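Side-chain contacts in transcriptional regulator, TetR family (Thermus thermophilus, PDB 3VPR), which probably represses transcription by binding regulatory DNA as a helix-turn-helix protein of the TetR family: residues L107-E110 with N111-K114; L155-M158 with I159-F162. All coordinates share one frame; numbering follows the deposited sequence.

Both contacts are local ones, each formed within a single run of eight residues and falling inside the C-terminal family region of this all-helical regulator. Interaction 1 comes first along the chain, at the start of helix 109-135; interaction 2 follows at the end of helix 144-161, the next helix. Their centres lie 24 Å apart and their nearest atoms about 14 Å, so they do not touch. Interaction 1 is a surface contact whose side chains rest on helix 47-70, the helix following the predicted DNA-binding motif. Interaction 2 is partly buried between helices 75-92 and 170-183 and the second subunit, and one side of it contributes to the dimer interface.

Interaction 1 (L107-E110 with N111-K114); sequences LSPE and NRLK
Ser108 and Asn111 meet at the first turn of helix 109-135, where Ser108 is the N-cap and its carbonyl starts the helical bonding. Arg112 N bonds to Ser108 O at 2.9 Å and nearly straight, with an N-H...O angle of 170°. The next two helical bonds run from Leu113 N to Pro109 O and from Lys114 N to Glu110 O, the latter longer at 3.2 Å.

The Asn111 side chain carries the polar side of the contact. Asn111 CB touches Leu107 CB at 4.1 Å and also nears Ser108 OG. With CG anti to the carbonyl carbon (chi1 -77°), the amide swings back toward the helix start, and Asn111 CG comes 3.3 Å from Ser108 OG. At the tip, Asn111 ND2 lies 3.0 Å from Ser108 OG, but the angle is too poor for a hydrogen bond. ND2 instead bonds to Glu48 OE2 on helix 47-70, and the same carboxylate oxygen accepts Ser108 N. Two donors from the helix start thus grip one oxygen, and the partial positive charge of this helix end would probably help stabilise the carboxylate. An alanine here would remove ND2 and is likely to leave Glu48 OE2 with one bond fewer to this helix start.

The buried Leu107 packs against Glu48 and Tyr52 of helix 47-70, while its CD1 reaches Arg112 CA at 3.9 Å. The Arg112 chain, bent at chi3 (-37°), folds back over the turn and approaches the loop ahead of the helix obliquely. There Arg112 NH2 comes to 3.2 Å from Leu107 O, at an angle too poor for a hydrogen bond.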
ATOM      1  N   LEU A 107     -14.180  -7.567  -9.218  1.00 30.48           N
ATOM      2  CA  LEU A 107     -15.502  -7.862  -8.670  1.00 41.71           C
ATOM      3  C   LEU A 107     -16.618  -7.136  -9.410  1.00 46.76           C
ATOM      4  O   LEU A 107     -16.383  -6.105 -10.046  1.00 44.70           O
ATOM      5  CB  LEU A 107     -15.569  -7.466  -7.199  1.00 38.64           C
ATOM      6  CG  LEU A 107     -14.686  -8.241  -6.222  1.00 42.19           C
ATOM      7  CD1 LEU A 107     -14.806  -7.606  -4.854  1.00 30.52           C
ATOM      8  CD2 LEU A 107     -15.104  -9.705  -6.181  1.00 35.93           C
ATOM      9  N   SER A 108     -17.832  -7.676  -9.325  1.00 43.76           N
ATOM     10  CA  SER A 108     -18.980  -7.031  -9.943  1.00 45.23           C
ATOM     11  C   SER A 108     -19.276  -5.861  -9.007  1.00 42.48           C
ATOM     12  O   SER A 108     -18.922  -5.912  -7.832  1.00 39.67           O
ATOM     13  CB  SER A 108     -20.176  -7.984 -10.002  1.00 43.30           C
ATOM     14  OG  SER A 108     -20.506  -8.474  -8.712  1.00 58.34           O
ATOM     15  N   PRO A 109     -19.914  -4.792  -9.514  1.00 46.35           N
ATOM     16  CA  PRO A 109     -20.226  -3.625  -8.677  1.00 41.22           C
ATOM     17  C   PRO A 109     -20.864  -3.944  -7.323  1.00 34.27           C
ATOM     18  O   PRO A 109     -20.408  -3.461  -6.289  1.00 31.02           O
ATOM     19  CB  PRO A 109     -21.138  -2.788  -9.575  1.00 37.34           C
ATOM     20  CG  PRO A 109     -20.606  -3.074 -10.937  1.00 40.42           C
ATOM     21  CD  PRO A 109     -20.379  -4.585 -10.898  1.00 38.76           C
ATOM     22  N   GLU A 110     -21.907  -4.760  -7.308  1.00 33.50           N
ATOM     23  CA  GLU A 110     -22.537  -5.055  -6.027  1.00 43.83           C
ATOM     24  C   GLU A 110     -21.624  -5.831  -5.080  1.00 47.50           C
ATOM     25  O   GLU A 110     -21.690  -5.638  -3.863  1.00 37.98           O
ATOM     26  CB  GLU A 110     -23.867  -5.797  -6.213  1.00 49.31           C
ATOM     27  CG  GLU A 110     -24.524  -6.191  -4.884  1.00 57.79           C
ATOM     28  CD  GLU A 110     -26.031  -6.387  -4.984  1.00 66.51           C
ATOM     29  OE1 GLU A 110     -26.493  -7.103  -5.904  1.00 63.46           O
ATOM     30  OE2 GLU A 110     -26.756  -5.832  -4.128  1.00 65.13           O
ATOM     31  N   ASN A 111     -20.770  -6.704  -5.618  1.00 43.40           N
ATOM     32  CA  ASN A 111     -19.866  -7.446  -4.740  1.00 44.21           C
ATOM     33  C   ASN A 111     -18.839  -6.482  -4.189  1.00 33.61           C
ATOM     34  O   ASN A 111     -18.547  -6.496  -3.002  1.00 39.77           O
ATOM     35  CB  ASN A 111     -19.147  -8.575  -5.478  1.00 37.89           C
ATOM     36  CG  ASN A 111     -20.033  -9.778  -5.701  1.00 43.49           C
ATOM     37  OD1 ASN A 111     -21.015  -9.985  -4.989  1.00 45.85           O
ATOM     38  ND2 ASN A 111     -19.682 -10.590  -6.682  1.00 40.93           N
ATOM     39  N   ARG A 112     -18.311  -5.628  -5.060  1.00 34.81           N
ATOM     40  CA  ARG A 112     -17.306  -4.656  -4.649  1.00 28.96           C
ATOM     41  C   ARG A 112     -17.902  -3.797  -3.550  1.00 39.59           C
ATOM     42  O   ARG A 112     -17.193  -3.317  -2.676  1.00 41.07           O
ATOM     43  CB  ARG A 112     -16.911  -3.758  -5.825  1.00 31.74           C
ATOM     44  CG  ARG A 112     -15.614  -2.991  -5.625  1.00 42.91           C
ATOM     45  CD  ARG A 112     -15.567  -1.766  -6.512  1.00 50.04           C
ATOM     46  NE  ARG A 112     -16.173  -2.029  -7.812  1.00 61.15           N
ATOM     47  CZ  ARG A 112     -15.594  -2.731  -8.774  1.00 56.17           C
ATOM     48  NH1 ARG A 112     -14.385  -3.234  -8.581  1.00 71.55           N
ATOM     49  NH2 ARG A 112     -16.228  -2.941  -9.917  1.00 59.03           N
ATOM     50  N   LEU A 113     -19.219  -3.616  -3.615  1.00 42.30           N
ATOM     51  CA  LEU A 113     -19.954  -2.802  -2.656  1.00 41.82           C
ATOM     52  C   LEU A 113     -19.938  -3.364  -1.254  1.00 33.86           C
ATOM     53  O   LEU A 113     -19.621  -2.650  -0.309  1.00 38.77           O
ATOM     54  CB  LEU A 113     -21.412  -2.627  -3.113  1.00 44.01           C
ATOM     55  CG  LEU A 113     -22.345  -1.750  -2.274  1.00 45.59           C
ATOM     56  CD1 LEU A 113     -23.643  -1.511  -3.049  1.00 45.88           C
ATOM     57  CD2 LEU A 113     -22.647  -2.412  -0.943  1.00 48.00           C
ATOM     58  N   LYS A 114     -20.308  -4.631  -1.106  1.00 37.02           N
ATOM     59  CA  LYS A 114     -20.332  -5.235   0.218  1.00 40.92           C
ATOM     60  C   LYS A 114     -18.914  -5.371   0.762  1.00 43.03           C
ATOM     61  O   LYS A 114     -18.704  -5.375   1.974  1.00 44.85           O
ATOM     62  CB  LYS A 114     -21.019  -6.605   0.181  1.00 47.62           C
ATOM     63  CG  LYS A 114     -22.439  -6.563  -0.360  1.00 58.67           C
ATOM     64  CD  LYS A 114     -23.132  -7.911  -0.242  1.00 62.17           C
ATOM     65  CE  LYS A 114     -23.965  -7.996   1.024  1.00 77.09           C
ATOM     66  NZ  LYS A 114     -25.105  -7.029   0.988  1.00 75.38           N
TER

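Interaction 2 (L155-M158 with I159-F162); sequences LNWM and IRWF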
ATOM      1  N   LEU A 155      -0.340  -0.791   8.620  1.00 34.27           N
ATOM      2  CA  LEU A 155      -0.790  -2.175   8.656  1.00 33.46           C
ATOM      3  C   LEU A 155      -0.990  -2.776   7.257  1.00 40.16           C
ATOM      4  O   LEU A 155      -0.454  -3.846   6.969  1.00 39.49           O
ATOM      5  CB  LEU A 155      -2.088  -2.276   9.462  1.00 35.18           C
ATOM      6  CG  LEU A 155      -2.041  -1.717  10.892  1.00 33.97           C
ATOM      7  CD1 LEU A 155      -3.452  -1.555  11.412  1.00 33.46           C
ATOM      8  CD2 LEU A 155      -1.224  -2.639  11.806  1.00 31.60           C
ATOM      9  N   ASN A 156      -1.736  -2.093   6.385  1.00 34.50           N
ATOM     10  CA  ASN A 156      -1.990  -2.630   5.042  1.00 38.68           C
ATOM     11  C   ASN A 156      -0.782  -2.662   4.111  1.00 43.17           C
ATOM     12  O   ASN A 156      -0.656  -3.587   3.313  1.00 44.02           O
ATOM     13  CB  ASN A 156      -3.148  -1.889   4.360  1.00 38.75           C
ATOM     14  CG  ASN A 156      -4.475  -2.106   5.070  1.00 46.25           C
ATOM     15  OD1 ASN A 156      -4.631  -3.083   5.797  1.00 39.58           O
ATOM     16  ND2 ASN A 156      -5.437  -1.202   4.858  1.00 32.16           N
ATOM     17  N   TRP A 157       0.105  -1.674   4.198  1.00 31.04           N
ATOM     18  CA  TRP A 157       1.287  -1.689   3.341  1.00 41.01           C
ATOM     19  C   TRP A 157       2.103  -2.954   3.608  1.00 40.89           C
ATOM     20  O   TRP A 157       2.867  -3.383   2.751  1.00 57.71           O
ATOM     21  CB  TRP A 157       2.164  -0.459   3.579  1.00 38.26           C
ATOM     22  CG  TRP A 157       3.292  -0.294   2.572  1.00 54.53           C
ATOM     23  CD1 TRP A 157       4.632  -0.171   2.843  1.00 46.91           C
ATOM     24  CD2 TRP A 157       3.161  -0.153   1.151  1.00 50.97           C
ATOM     25  NE1 TRP A 157       5.336   0.040   1.682  1.00 50.01           N
ATOM     26  CE2 TRP A 157       4.460   0.054   0.630  1.00 49.37           C
ATOM     27  CE3 TRP A 157       2.074  -0.182   0.269  1.00 61.74           C
ATOM     28  CZ2 TRP A 157       4.697   0.238  -0.737  1.00 58.18           C
ATOM     29  CZ3 TRP A 157       2.310   0.001  -1.094  1.00 62.93           C
ATOM     30  CH2 TRP A 157       3.615   0.205  -1.581  1.00 64.15           C
HETATM   31  N   MSE A 158       1.940  -3.554   4.785  1.00 42.52           N
HETATM   32  CA  MSE A 158       2.659  -4.789   5.118  1.00 47.68           C
HETATM   33  C   MSE A 158       2.411  -5.883   4.069  1.00 50.19           C
HETATM   34  O   MSE A 158       3.250  -6.767   3.863  1.00 51.26           O
HETATM   35  CB  MSE A 158       2.231  -5.319   6.492  1.00 44.70           C
HETATM   36  CG  MSE A 158       2.893  -4.653   7.696  1.00 58.11           C
HETATM   37 SE   MSE A 158       2.328  -5.452   9.402  1.00 67.62          SE
HETATM   38  CE  MSE A 158       3.383  -7.067   9.333  1.00 54.82           C
ATOM     39  N   ILE A 159       1.250  -5.819   3.420  1.00 47.19           N
ATOM     40  CA  ILE A 159       0.869  -6.779   2.384  1.00 54.20           C
ATOM     41  C   ILE A 159       1.880  -6.789   1.233  1.00 60.43           C
ATOM     42  O   ILE A 159       1.916  -7.727   0.438  1.00 62.42           O
ATOM     43  CB  ILE A 159      -0.548  -6.444   1.812  1.00 61.69           C
ATOM     44  CG1 ILE A 159      -1.599  -6.562   2.927  1.00 55.84           C
ATOM     45  CG2 ILE A 159      -0.897  -7.379   0.644  1.00 53.80           C
ATOM     46  CD1 ILE A 159      -2.974  -5.996   2.562  1.00 54.15           C
ATOM     47  N   ARG A 160       2.711  -5.754   1.159  1.00 60.07           N
ATOM     48  CA  ARG A 160       3.701  -5.641   0.096  1.00 63.95           C
ATOM     49  C   ARG A 160       5.127  -5.989   0.496  1.00 67.58           C
ATOM     50  O   ARG A 160       5.929  -6.376  -0.354  1.00 67.11           O
ATOM     51  CB  ARG A 160       3.685  -4.225  -0.486  1.00 69.11           C
ATOM     52  CG  ARG A 160       2.521  -3.946  -1.424  1.00 75.94           C
ATOM     53  CD  ARG A 160       2.625  -4.808  -2.673  1.00 86.03           C
ATOM     54  NE  ARG A 160       1.690  -4.405  -3.720  1.00 85.60           N
ATOM     55  CZ  ARG A 160       1.655  -3.197  -4.275  1.00 85.12           C
ATOM     56  NH1 ARG A 160       2.503  -2.247  -3.886  1.00 82.42           N
ATOM     57  NH2 ARG A 160       0.780  -2.940  -5.235  1.00 86.95           N
ATOM     58  N   TRP A 161       5.455  -5.854   1.776  1.00 63.25           N
ATOM     59  CA  TRP A 161       6.814  -6.150   2.210  1.00 66.68           C
ATOM     60  C   TRP A 161       6.962  -7.262   3.241  1.00 70.51           C
ATOM     61  O   TRP A 161       8.068  -7.766   3.441  1.00 68.93           O
ATOM     62  CB  TRP A 161       7.495  -4.889   2.753  1.00 59.43           C
ATOM     63  CG  TRP A 161       6.874  -4.322   4.014  1.00 63.43           C
ATOM     64  CD1 TRP A 161       5.892  -3.374   4.091  1.00 46.89           C
ATOM     65  CD2 TRP A 161       7.223  -4.649   5.370  1.00 54.05           C
ATOM     66  NE1 TRP A 161       5.615  -3.088   5.405  1.00 58.40           N
ATOM     67  CE2 TRP A 161       6.415  -3.858   6.210  1.00 52.91           C
ATOM     68  CE3 TRP A 161       8.138  -5.536   5.953  1.00 53.45           C
ATOM     69  CZ2 TRP A 161       6.500  -3.921   7.607  1.00 57.34           C
ATOM     70  CZ3 TRP A 161       8.223  -5.597   7.345  1.00 49.68           C
ATOM     71  CH2 TRP A 161       7.406  -4.795   8.154  1.00 45.98           C
ATOM     72  N   PHE A 162       5.873  -7.651   3.900  1.00 66.33           N
ATOM     73  CA  PHE A 162       5.987  -8.703   4.902  1.00 66.39           C
ATOM     74  C   PHE A 162       6.200 -10.064   4.275  1.00 66.47           C
ATOM     75  O   PHE A 162       5.418 -10.506   3.430  1.00 66.59           O
ATOM     76  CB  PHE A 162       4.753  -8.781   5.798  1.00 71.54           C
ATOM     77  CG  PHE A 162       4.883  -9.802   6.900  1.00 61.71           C
ATOM     78  CD1 PHE A 162       5.724  -9.568   7.982  1.00 59.33           C
ATOM     79  CD2 PHE A 162       4.187 -11.004   6.841  1.00 54.77           C
ATOM     80  CE1 PHE A 162       5.868 -10.516   8.998  1.00 55.53           C
ATOM     81  CE2 PHE A 162       4.325 -11.960   7.850  1.00 57.38           C
ATOM     82  CZ  PHE A 162       5.170 -11.713   8.934  1.00 39.90           C
TER
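Ile159 N and Arg160 N bond to Asn156 O and Trp157 O, three residues back as in a 3-10 turn, so the end of helix 144-161 is kinked and weakly bonded; both donors lie above the plane of the carbonyl they use. Phe162 N then returns to four-residue spacing, meeting Met158 O at 2.8 Å in the carbonyl plane.

Outward from this turn, Arg160 crosses the Trp157 indole. Arg160 CG makes a CH-pi contact over the Trp157 six-membered ring, 4.2 Å from its centroid; the guanidinium of Arg160 approaches obliquely, with NH1 3.5 Å from Trp157 CH2. This side faces the second subunit: Trp157 packs on Arg160 of that subunit, and Trp161 makes a cation-pi contact with its Arg149. Such a helical dimer interface is usual in the TetR family.

The two indoles meet at their five-membered rings, planes 51° apart, with Trp157 CD1 3.7 Å from Trp161 CD1. Trp161 has CG wedged between its backbone N and carbonyl carbon (chi1 65°), which turns the indole back along the helix and over Met158, a selenomethionine. Met158 CG touches Trp161 CZ2, while a bend at chi3 (76°) brings Met158 CE obliquely to the Phe162 ring, 3.7 Å from Phe162 CD1. On the buried side, Met158 and Phe162 both pack against Ala170 of helix 170-183. Trp161 touches Val173 and Tyr177 on the same helix, and its NE1 lies 3.4 Å from Met158 CA.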